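Local coordinates for glycosyl hydrolases family 2, sugar binding domain protein (Bacteroides uniformis str. 3978 T3 ii, PDB 6D1P) that probably hydrolyses beta-glucuronides as a gut bacterial beta-glucuronidase of glycosyl hydrolase family 2, at residues Q29-H34 with T94-E99; R555-H560 with K607-V612; P631-K636 with K641-Y646. All blocks are in the same frame, centred on the assembly; numbering follows the deposited sequence.

Interaction 1: Q29-H34 with T94-E99; sequences QRLTEH and TMLNIE
Residues 29-34 and 94-99 meet in a small, partly apolar contact between the two sheets of the sugar-binding beta-sandwich, at the point where the chain passes from one sheet to the other. Strand 28-30 is an edge strand of the four-stranded sheet. The chain after it crosses over to enter strand 35-38, which pairs antiparallel with strand 89-96 in the six-stranded sheet. Between the sheets, two leucines meet by their methyls: Leu31 CD1 lies 3.9 Å from Leu96 CD1, and the CD2 methyls of Leu31 and Leu96 stand 4.2 Å apart, with the two side chains crossing at about a right angle. Leu31 also rests on Leu196 of its own sheet, and Leu96 on Ile164 of the other.

At the far end of the crossing, Thr94 OG1 donates to His34 O over 2.7 Å. The hydroxyl is placed for this by a first torsion of -171°, which sets OG1 opposite the backbone N. It does not approach along a lone pair but from above the peptide, 42° out of the carbonyl plane, and Thr94 CB follows to 3.4 Å from His34 O. His34 has a positive phi of 68° where the chain turns into the next strand. Its imidazole leans over Glu33 CB, which lies 3.2 Å above the ring plane and offset toward the rim.

The chemistry is therefore split. The leucine pair contributes dispersion alone, whereas the single hydroxyl bond gives the buried Thr94 OG1 a partner and ties the His34 carbonyl to a side chain of strand 89-96.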
loop_
_atom_site.group_PDB
_atom_site.type_symbol
_atom_site.label_atom_id
_atom_site.label_comp_id
_atom_site.label_asym_id
_atom_site.label_seq_id
_atom_site.Cartn_x
_atom_site.Cartn_y
_atom_site.Cartn_z
ATOM N N GLN A 29 -28.671 -13.420 -10.161
ATOM C CA GLN A 29 -28.530 -12.873 -8.810
ATOM C C GLN A 29 -27.213 -12.102 -8.682
ATOM O O GLN A 29 -26.137 -12.639 -8.978
ATOM C CB GLN A 29 -28.614 -13.977 -7.743
ATOM C CG GLN A 29 -28.437 -13.425 -6.315
ATOM C CD GLN A 29 -28.343 -14.530 -5.257
ATOM O OE1 GLN A 29 -28.842 -15.640 -5.479
ATOM N NE2 GLN A 29 -27.697 -14.239 -4.118
ATOM N N ARG A 30 -27.303 -10.846 -8.241
ATOM C CA ARG A 30 -26.139 -10.044 -7.907
ATOM C C ARG A 30 -25.586 -10.494 -6.558
ATOM O O ARG A 30 -26.310 -10.515 -5.553
ATOM C CB ARG A 30 -26.504 -8.565 -7.847
ATOM C CG ARG A 30 -26.803 -7.949 -9.164
ATOM C CD ARG A 30 -27.167 -6.512 -8.981
ATOM N NE ARG A 30 -27.380 -5.875 -10.273
ATOM C CZ ARG A 30 -27.897 -4.662 -10.426
ATOM N NH1 ARG A 30 -28.265 -3.947 -9.361
ATOM N NH2 ARG A 30 -28.054 -4.167 -11.649
ATOM N N LEU A 31 -24.303 -10.843 -6.546
ATOM C CA LEU A 31 -23.577 -11.192 -5.335
ATOM C C LEU A 31 -22.957 -9.916 -4.786
ATOM O O LEU A 31 -21.851 -9.537 -5.153
ATOM C CB LEU A 31 -22.516 -12.238 -5.645
ATOM C CG LEU A 31 -23.029 -13.436 -6.448
ATOM C CD1 LEU A 31 -21.904 -14.353 -6.801
ATOM C CD2 LEU A 31 -24.088 -14.194 -5.653
ATOM N N THR A 32 -23.671 -9.231 -3.900
ATOM C CA THR A 32 -23.103 -8.032 -3.302
ATOM C C THR A 32 -22.645 -8.215 -1.854
ATOM O O THR A 32 -21.762 -7.469 -1.412
ATOM C CB THR A 32 -24.102 -6.864 -3.382
ATOM O OG1 THR A 32 -25.207 -7.079 -2.497
ATOM C CG2 THR A 32 -24.636 -6.705 -4.807
ATOM N N GLU A 33 -23.166 -9.194 -1.115
ATOM C CA GLU A 33 -22.959 -9.244 0.330
ATOM C C GLU A 33 -21.928 -10.291 0.746
ATOM O O GLU A 33 -21.713 -11.296 0.066
ATOM C CB GLU A 33 -24.266 -9.540 1.070
ATOM C CG GLU A 33 -25.470 -8.812 0.568
ATOM C CD GLU A 33 -25.380 -7.351 0.844
ATOM O OE1 GLU A 33 -25.032 -7.003 1.990
ATOM O OE2 GLU A 33 -25.648 -6.551 -0.087
ATOM N N HIS A 34 -21.294 -10.028 1.891
ATOM C CA HIS A 34 -20.531 -11.019 2.648
ATOM C C HIS A 34 -19.274 -11.453 1.910
ATOM O O HIS A 34 -18.923 -12.634 1.888
ATOM C CB HIS A 34 -21.402 -12.228 2.999
ATOM C CG HIS A 34 -22.741 -11.852 3.553
ATOM N ND1 HIS A 34 -23.925 -12.173 2.924
ATOM C CD2 HIS A 34 -23.081 -11.149 4.661
ATOM C CE1 HIS A 34 -24.936 -11.696 3.628
ATOM N NE2 HIS A 34 -24.451 -11.068 4.685
ATOM N N THR A 94 -15.587 -15.522 -0.561
ATOM C CA THR A 94 -16.901 -15.633 0.065
ATOM C C THR A 94 -17.391 -17.077 -0.004
ATOM O O THR A 94 -16.739 -17.959 -0.567
ATOM C CB THR A 94 -17.932 -14.712 -0.587
ATOM O OG1 THR A 94 -19.110 -14.738 0.208
ATOM C CG2 THR A 94 -18.308 -15.224 -1.984
ATOM N N MET A 95 -18.587 -17.288 0.547
ATOM C CA MET A 95 -19.258 -18.580 0.619
ATOM C C MET A 95 -20.582 -18.480 -0.125
ATOM O O MET A 95 -21.371 -17.567 0.146
ATOM C CB MET A 95 -19.516 -18.962 2.085
ATOM C CG MET A 95 -18.923 -20.274 2.499
ATOM S SD MET A 95 -17.138 -20.223 2.505
ATOM C CE MET A 95 -16.856 -19.677 4.203
ATOM N N LEU A 96 -20.853 -19.418 -1.032
ATOM C CA LEU A 96 -22.074 -19.346 -1.841
ATOM C C LEU A 96 -22.965 -20.567 -1.654
ATOM O O LEU A 96 -22.487 -21.707 -1.690
ATOM C CB LEU A 96 -21.756 -19.195 -3.330
ATOM C CG LEU A 96 -21.143 -17.877 -3.799
ATOM C CD1 LEU A 96 -21.196 -17.838 -5.308
ATOM C CD2 LEU A 96 -21.844 -16.678 -3.178
ATOM N N ASN A 97 -24.261 -20.315 -1.472
ATOM C CA ASN A 97 -25.293 -21.337 -1.612
ATOM C C ASN A 97 -25.615 -21.482 -3.088
ATOM O O ASN A 97 -26.150 -20.555 -3.702
ATOM C CB ASN A 97 -26.548 -20.959 -0.834
ATOM C CG ASN A 97 -26.400 -21.194 0.635
ATOM O OD1 ASN A 97 -25.995 -22.280 1.055
ATOM N ND2 ASN A 97 -26.707 -20.175 1.441
ATOM N N ILE A 98 -25.300 -22.635 -3.659
ATOM C CA ILE A 98 -25.462 -22.870 -5.087
ATOM C C ILE A 98 -26.578 -23.892 -5.275
ATOM O O ILE A 98 -26.388 -25.087 -5.019
ATOM C CB ILE A 98 -24.141 -23.318 -5.725
ATOM C CG1 ILE A 98 -23.221 -22.100 -5.836
ATOM C CG2 ILE A 98 -24.372 -23.952 -7.088
ATOM C CD1 ILE A 98 -21.907 -22.375 -6.464
ATOM N N GLU A 99 -27.742 -23.415 -5.721
ATOM C CA GLU A 99 -28.974 -24.196 -5.846
ATOM C C GLU A 99 -29.452 -24.108 -7.295
ATOM O O GLU A 99 -30.393 -23.370 -7.600
ATOM C CB GLU A 99 -30.112 -23.661 -4.841
ATOM C CG GLU A 99 -29.697 -23.458 -3.364
ATOM C CD GLU A 99 -30.843 -22.927 -2.480
ATOM O OE1 GLU A 99 -31.280 -23.657 -1.559
ATOM O OE2 GLU A 99 -31.312 -21.785 -2.708
#

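Interaction 2: R555-H560 with K607-V612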
loop_
_atom_site.group_PDB
_atom_site.type_symbol
_atom_site.label_atom_id
_atom_site.label_comp_id
_atom_site.label_asym_id
_atom_site.label_seq_id
_atom_site.Cartn_x
_atom_site.Cartn_y
_atom_site.Cartn_z
ATOM N N ARG A 555 -17.640 31.510 -20.135
ATOM C CA ARG A 555 -17.527 32.229 -21.389
ATOM C C ARG A 555 -17.078 31.314 -22.519
ATOM O O ARG A 555 -17.558 31.442 -23.653
ATOM C CB ARG A 555 -16.554 33.388 -21.215
ATOM C CG ARG A 555 -17.109 34.517 -20.349
ATOM C CD ARG A 555 -16.017 35.490 -19.988
ATOM N NE ARG A 555 -16.548 36.733 -19.448
ATOM C CZ ARG A 555 -17.080 36.859 -18.233
ATOM N NH1 ARG A 555 -17.168 35.807 -17.421
ATOM N NH2 ARG A 555 -17.527 38.038 -17.827
ATOM N N LEU A 556 -16.152 30.388 -22.235
ATOM C CA LEU A 556 -15.663 29.496 -23.285
ATOM C C LEU A 556 -16.763 28.563 -23.751
ATOM O O LEU A 556 -16.927 28.348 -24.960
ATOM C CB LEU A 556 -14.446 28.692 -22.804
ATOM C CG LEU A 556 -13.736 27.720 -23.777
ATOM C CD1 LEU A 556 -12.292 27.474 -23.327
ATOM C CD2 LEU A 556 -14.455 26.368 -23.920
ATOM N N PHE A 557 -17.522 27.990 -22.808
ATOM C CA PHE A 557 -18.644 27.139 -23.188
ATOM C C PHE A 557 -19.694 27.947 -23.945
ATOM O O PHE A 557 -20.223 27.503 -24.971
ATOM C CB PHE A 557 -19.282 26.505 -21.950
ATOM C CG PHE A 557 -18.428 25.474 -21.253
ATOM C CD1 PHE A 557 -17.744 24.507 -21.968
ATOM C CD2 PHE A 557 -18.351 25.461 -19.859
ATOM C CE1 PHE A 557 -16.971 23.540 -21.313
ATOM C CE2 PHE A 557 -17.597 24.514 -19.188
ATOM C CZ PHE A 557 -16.897 23.547 -19.910
ATOM N N ASP A 558 -20.016 29.135 -23.427
ATOM C CA ASP A 558 -20.998 30.026 -24.039
ATOM C C ASP A 558 -20.652 30.281 -25.503
ATOM O O ASP A 558 -21.439 29.984 -26.407
ATOM C CB ASP A 558 -21.033 31.334 -23.232
ATOM C CG ASP A 558 -22.211 32.229 -23.582
ATOM O OD1 ASP A 558 -22.408 33.216 -22.854
ATOM O OD2 ASP A 558 -22.940 31.965 -24.557
ATOM N N TRP A 559 -19.434 30.775 -25.751
ATOM C CA TRP A 559 -18.975 31.023 -27.114
ATOM C C TRP A 559 -19.150 29.795 -28.010
ATOM O O TRP A 559 -19.830 29.858 -29.044
ATOM C CB TRP A 559 -17.515 31.464 -27.109
ATOM C CG TRP A 559 -17.145 31.945 -28.449
ATOM C CD1 TRP A 559 -16.738 31.184 -29.519
ATOM C CD2 TRP A 559 -17.227 33.297 -28.925
ATOM N NE1 TRP A 559 -16.528 31.986 -30.615
ATOM C CE2 TRP A 559 -16.822 33.286 -30.284
ATOM C CE3 TRP A 559 -17.588 34.521 -28.331
ATOM C CZ2 TRP A 559 -16.762 34.459 -31.062
ATOM C CZ3 TRP A 559 -17.526 35.688 -29.110
ATOM C CH2 TRP A 559 -17.123 35.643 -30.459
ATOM N N HIS A 560 -18.530 28.669 -27.636
ATOM C CA HIS A 560 -18.642 27.462 -28.454
ATOM C C HIS A 560 -20.092 27.164 -28.794
ATOM O O HIS A 560 -20.423 26.879 -29.953
ATOM C CB HIS A 560 -18.029 26.256 -27.735
ATOM C CG HIS A 560 -16.541 26.152 -27.852
ATOM N ND1 HIS A 560 -15.677 26.928 -27.112
ATOM C CD2 HIS A 560 -15.764 25.335 -28.601
ATOM C CE1 HIS A 560 -14.429 26.606 -27.410
ATOM N NE2 HIS A 560 -14.455 25.643 -28.315
ATOM N N LYS A 607 -21.446 22.418 -11.109
ATOM C CA LYS A 607 -20.835 23.726 -11.274
ATOM C C LYS A 607 -21.811 24.645 -12.006
ATOM O O LYS A 607 -22.817 24.204 -12.559
ATOM C CB LYS A 607 -19.527 23.633 -12.072
ATOM C CG LYS A 607 -18.523 22.587 -11.584
ATOM C CD LYS A 607 -17.239 22.658 -12.398
ATOM C CE LYS A 607 -16.287 21.509 -12.052
ATOM N NZ LYS A 607 -15.093 21.374 -12.965
ATOM N N GLU A 608 -21.495 25.934 -12.033
ATOM C CA GLU A 608 -22.384 26.861 -12.724
ATOM C C GLU A 608 -22.277 26.755 -14.241
ATOM O O GLU A 608 -23.172 27.236 -14.950
ATOM C CB GLU A 608 -22.116 28.285 -12.234
ATOM C CG GLU A 608 -22.142 28.351 -10.694
ATOM C CD GLU A 608 -22.662 29.667 -10.138
ATOM O OE1 GLU A 608 -23.701 30.195 -10.641
ATOM O OE2 GLU A 608 -22.017 30.179 -9.204
ATOM N N SER A 609 -21.245 26.093 -14.752
ATOM C CA SER A 609 -21.186 25.817 -16.178
ATOM C C SER A 609 -22.219 24.791 -16.611
ATOM O O SER A 609 -22.566 24.752 -17.793
ATOM C CB SER A 609 -19.803 25.319 -16.550
ATOM O OG SER A 609 -19.416 24.284 -15.656
ATOM N N TYR A 610 -22.694 23.935 -15.694
ATOM C CA TYR A 610 -23.750 22.988 -16.051
ATOM C C TYR A 610 -24.986 23.713 -16.600
ATOM O O TYR A 610 -25.682 23.176 -17.466
ATOM C CB TYR A 610 -24.115 22.132 -14.830
ATOM C CG TYR A 610 -25.308 21.191 -15.020
ATOM C CD1 TYR A 610 -26.616 21.618 -14.748
ATOM C CD2 TYR A 610 -25.127 19.872 -15.443
ATOM C CE1 TYR A 610 -27.715 20.751 -14.908
ATOM C CE2 TYR A 610 -26.219 19.004 -15.615
ATOM C CZ TYR A 610 -27.513 19.457 -15.346
ATOM O OH TYR A 610 -28.589 18.602 -15.507
ATOM N N TYR A 611 -25.257 24.934 -16.117
ATOM C CA TYR A 611 -26.432 25.703 -16.527
ATOM C C TYR A 611 -26.199 26.442 -17.833
ATOM O O TYR A 611 -27.159 26.714 -18.566
ATOM C CB TYR A 611 -26.819 26.686 -15.416
ATOM C CG TYR A 611 -27.034 25.938 -14.116
ATOM C CD1 TYR A 611 -28.191 25.194 -13.926
ATOM C CD2 TYR A 611 -26.059 25.908 -13.116
ATOM C CE1 TYR A 611 -28.396 24.471 -12.783
ATOM C CE2 TYR A 611 -26.264 25.169 -11.941
ATOM C CZ TYR A 611 -27.437 24.452 -11.797
ATOM O OH TYR A 611 -27.713 23.705 -10.693
ATOM N N VAL A 612 -24.946 26.780 -18.140
ATOM C CA VAL A 612 -24.650 27.316 -19.460
ATOM C C VAL A 612 -25.081 26.323 -20.525
ATOM O O VAL A 612 -25.825 26.671 -21.449
ATOM C CB VAL A 612 -23.164 27.669 -19.581
ATOM C CG1 VAL A 612 -22.865 28.117 -20.984
ATOM C CG2 VAL A 612 -22.809 28.747 -18.563
#
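Asp558 OD1 is gripped by the backbone N of Ala673 and, probably, the hydroxyl of Tyr646, while OD2 of the same carboxylate is bonded to Tyr616 OH. This buried acid sits on helix 550-564 of the TIM barrel, where that helix packs against the start of helix 609-617. Strand 572-574 of the barrel sheet is among the elements between the two helices in the chain. Here the Asp558 backbone does the touching: its N lies 3.9 Å from Val612 CG1, and the CA atoms of Asp558 and Val612 are 6.5 Å apart.

The rest of the interface is apolar and wholly buried. Val612 extends CG1 opposite its backbone N (chi1 176°), which carries that methyl to the first helix, 4.0 Å from Phe557 CB. One turn earlier on the same helix, Ser609 meets the Phe557 ring at its edge and close to its plane, with CB as the touching atom. Ser609 OG stays farther off, 4.0 Å from Phe557 CE2, so the methylene is the nearer group.

Within helix 550-564, Leu556 O takes two bonds from one residue. The backbone N of His560 makes the usual helical bond, and His560 ND1 reaches the same oxygen, Leu556 O, from the opposite face of the carbonyl plane at 2.9 Å. That oxygen lies nearly in the imidazole plane, which fixes the rotation of the ring. Between the two segments the closest approach is Phe557 CE2 to Ser609 CB, 3.5 Å.

Interaction 3: P631-K636 with K641-Y646; sequences PVRWGK and KEILVY
The polar side of this contact rests on Arg633, whose NH2 donates to the backbone O of Glu642 at 2.6 Å with an N-H...O angle of 147°. The donor is tilted modestly, 17°, from the carbonyl plane. The arginine reaches it by folding back: its chain bends at chi2 and again at chi3, instead of running out straight. The other guanidinium nitrogens are held too, NE by Glu524 OE2 and NH1 by Gln706 OE1, and Trp630 adds a cation-pi contact. Replacing this arginine with a leucine would probably leave Glu642 O without this donor, cost Glu524 its salt bridge and remove the hydrogen bond between the two segments.

Packing adds two contacts. Ile643 CG1 comes to the guanidinium edge, 4.0 Å from Arg633 NH1, and Lys641 CB lies obliquely to the group, 3.7 Å from Arg633 NH2.

Farther along, the lysine runs beside the backbone of the other segment. Lys641 CE lies 3.0 Å from Trp634 O and 3.6 Å from Gly635 CA, and the missing side chain at Gly635 leaves the lysine room to pass. Lys641 NZ stands 6.1 Å from Arg633 NH2, and the acid that binds Arg633, Glu524, also forms a long, weak ion pair with the lysine.

The contact joins the two sheets of a beta-sandwich in the C-terminal part of the chain; the axes of strand segments 632-634 and 641-646 approach to 9.3 Å at 135°. Strand 632-634 edges the five-stranded sheet beside strand 698-709, and strand 641-647 lies between strands 623-625 and 677-680, with helix 550-564 packed against Leu644 and Tyr646.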
loop_
_atom_site.group_PDB
_atom_site.type_symbol
_atom_site.label_atom_id
_atom_site.label_comp_id
_atom_site.label_asym_id
_atom_site.label_seq_id
_atom_site.Cartn_x
_atom_site.Cartn_y
_atom_site.Cartn_z
ATOM N N PRO A 631 -19.536 34.189 -3.531
ATOM C CA PRO A 631 -20.095 34.885 -2.362
ATOM C C PRO A 631 -19.675 36.345 -2.254
ATOM O O PRO A 631 -20.411 37.167 -1.689
ATOM C CB PRO A 631 -19.553 34.074 -1.172
ATOM C CG PRO A 631 -18.516 33.064 -1.774
ATOM C CD PRO A 631 -18.311 33.433 -3.197
ATOM N N VAL A 632 -18.495 36.683 -2.769
ATOM C CA VAL A 632 -17.940 38.023 -2.625
ATOM C C VAL A 632 -17.481 38.524 -3.993
ATOM O O VAL A 632 -16.480 38.034 -4.538
ATOM C CB VAL A 632 -16.781 38.062 -1.621
ATOM C CG1 VAL A 632 -16.195 39.459 -1.567
ATOM C CG2 VAL A 632 -17.265 37.642 -0.247
ATOM N N ARG A 633 -18.193 39.517 -4.529
ATOM C CA ARG A 633 -17.785 40.306 -5.689
ATOM C C ARG A 633 -16.877 41.460 -5.255
ATOM O O ARG A 633 -16.791 41.811 -4.072
ATOM C CB ARG A 633 -19.005 40.871 -6.405
ATOM C CG ARG A 633 -20.115 39.881 -6.660
ATOM C CD ARG A 633 -19.877 39.128 -7.941
ATOM N NE ARG A 633 -19.624 40.003 -9.097
ATOM C CZ ARG A 633 -20.552 40.358 -9.981
ATOM N NH1 ARG A 633 -21.795 39.922 -9.814
ATOM N NH2 ARG A 633 -20.238 41.129 -11.034
ATOM N N TRP A 634 -16.195 42.068 -6.223
ATOM C CA TRP A 634 -15.336 43.197 -5.888
ATOM C C TRP A 634 -15.159 44.123 -7.082
ATOM O O TRP A 634 -15.437 43.765 -8.231
ATOM C CB TRP A 634 -13.973 42.744 -5.384
ATOM C CG TRP A 634 -13.149 42.051 -6.414
ATOM C CD1 TRP A 634 -12.214 42.614 -7.235
ATOM C CD2 TRP A 634 -13.177 40.652 -6.730
ATOM N NE1 TRP A 634 -11.652 41.651 -8.045
ATOM C CE2 TRP A 634 -12.221 40.438 -7.752
ATOM C CE3 TRP A 634 -13.909 39.560 -6.239
ATOM C CZ2 TRP A 634 -11.983 39.174 -8.306
ATOM C CZ3 TRP A 634 -13.667 38.297 -6.783
ATOM C CH2 TRP A 634 -12.712 38.119 -7.814
ATOM N N GLY A 635 -14.640 45.306 -6.775
ATOM C CA GLY A 635 -14.522 46.411 -7.707
ATOM C C GLY A 635 -14.523 47.729 -6.953
ATOM O O GLY A 635 -14.574 47.776 -5.725
ATOM N N LYS A 636 -14.470 48.812 -7.721
ATOM C CA LYS A 636 -14.446 50.129 -7.110
ATOM C C LYS A 636 -15.831 50.480 -6.554
ATOM O O LYS A 636 -16.830 49.855 -6.916
ATOM C CB LYS A 636 -13.962 51.159 -8.126
ATOM C CG LYS A 636 -12.444 51.234 -8.148
ATOM C CD LYS A 636 -11.862 51.916 -9.380
ATOM C CE LYS A 636 -10.339 51.703 -9.433
ATOM N NZ LYS A 636 -9.536 52.965 -9.509
ATOM N N LYS A 641 -21.391 46.742 -12.136
ATOM C CA LYS A 641 -20.871 45.382 -12.144
ATOM C C LYS A 641 -21.750 44.492 -13.003
ATOM O O LYS A 641 -22.980 44.580 -12.944
ATOM C CB LYS A 641 -20.778 44.798 -10.722
ATOM C CG LYS A 641 -19.543 45.250 -9.984
ATOM C CD LYS A 641 -18.286 44.902 -10.791
ATOM C CE LYS A 641 -17.041 45.448 -10.111
ATOM N NZ LYS A 641 -15.783 45.257 -10.877
ATOM N N GLU A 642 -21.101 43.623 -13.774
ATOM C CA GLU A 642 -21.788 42.746 -14.706
ATOM C C GLU A 642 -22.418 41.554 -13.993
ATOM O O GLU A 642 -21.831 40.975 -13.069
ATOM C CB GLU A 642 -20.803 42.263 -15.770
ATOM C CG GLU A 642 -21.319 41.197 -16.712
ATOM C CD GLU A 642 -20.182 40.321 -17.218
ATOM O OE1 GLU A 642 -19.671 39.480 -16.421
ATOM O OE2 GLU A 642 -19.778 40.505 -18.391
ATOM N N ILE A 643 -23.630 41.201 -14.430
ATOM C CA ILE A 643 -24.361 40.022 -13.980
ATOM C C ILE A 643 -24.824 39.278 -15.224
ATOM O O ILE A 643 -25.482 39.863 -16.091
ATOM C CB ILE A 643 -25.570 40.390 -13.090
ATOM C CG1 ILE A 643 -25.133 40.942 -11.745
ATOM C CG2 ILE A 643 -26.490 39.197 -12.860
ATOM C CD1 ILE A 643 -24.923 42.434 -11.736
ATOM N N LEU A 644 -24.475 37.999 -15.324
ATOM C CA LEU A 644 -24.906 37.167 -16.441
ATOM C C LEU A 644 -25.968 36.187 -15.968
ATOM O O LEU A 644 -25.928 35.700 -14.840
ATOM C CB LEU A 644 -23.733 36.388 -17.050
ATOM C CG LEU A 644 -22.429 37.148 -17.295
ATOM C CD1 LEU A 644 -21.244 36.179 -17.590
ATOM C CD2 LEU A 644 -22.593 38.185 -18.395
ATOM N N VAL A 645 -26.913 35.878 -16.837
ATOM C CA VAL A 645 -27.957 34.923 -16.503
ATOM C C VAL A 645 -28.019 33.882 -17.601
ATOM O O VAL A 645 -27.965 34.218 -18.791
ATOM C CB VAL A 645 -29.325 35.604 -16.323
ATOM C CG1 VAL A 645 -30.374 34.559 -16.059
ATOM C CG2 VAL A 645 -29.272 36.596 -15.172
ATOM N N TYR A 646 -28.133 32.626 -17.216
ATOM C CA TYR A 646 -28.201 31.551 -18.193
ATOM C C TYR A 646 -29.605 30.965 -18.116
ATOM O O TYR A 646 -29.954 30.253 -17.169
ATOM C CB TYR A 646 -27.066 30.534 -17.983
ATOM C CG TYR A 646 -25.775 31.152 -18.487
ATOM C CD1 TYR A 646 -25.395 31.025 -19.834
ATOM C CD2 TYR A 646 -24.991 31.955 -17.655
ATOM C CE1 TYR A 646 -24.242 31.638 -20.317
ATOM C CE2 TYR A 646 -23.846 32.575 -18.131
ATOM C CZ TYR A 646 -23.485 32.418 -19.471
ATOM O OH TYR A 646 -22.356 33.034 -19.941
#

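In the fold
Interactions 2 and 3 form one continuous junction between the TIM barrel and the beta-sandwich that follows it, their centres 16 Å apart. Helix 550-564 is bound to strand 641-647 by the Arg555 NH2 to Glu642 OE1 salt bridge of 2.9 Å, and helix 609-617 adds packing, Val612 CG2 to Tyr646 CE1 at 3.7 Å. Interaction 1 belongs to the sugar-binding domain on the opposite side of the chain's centre, with centres 46 Å from interaction 2 and 56 Å from interaction 3. Interaction 2 has a link toward a sodium site: Lys607 bridges to Asp580, a sodium ligand, and the Ser609 side chain is about 14 Å from a bound sodium ion.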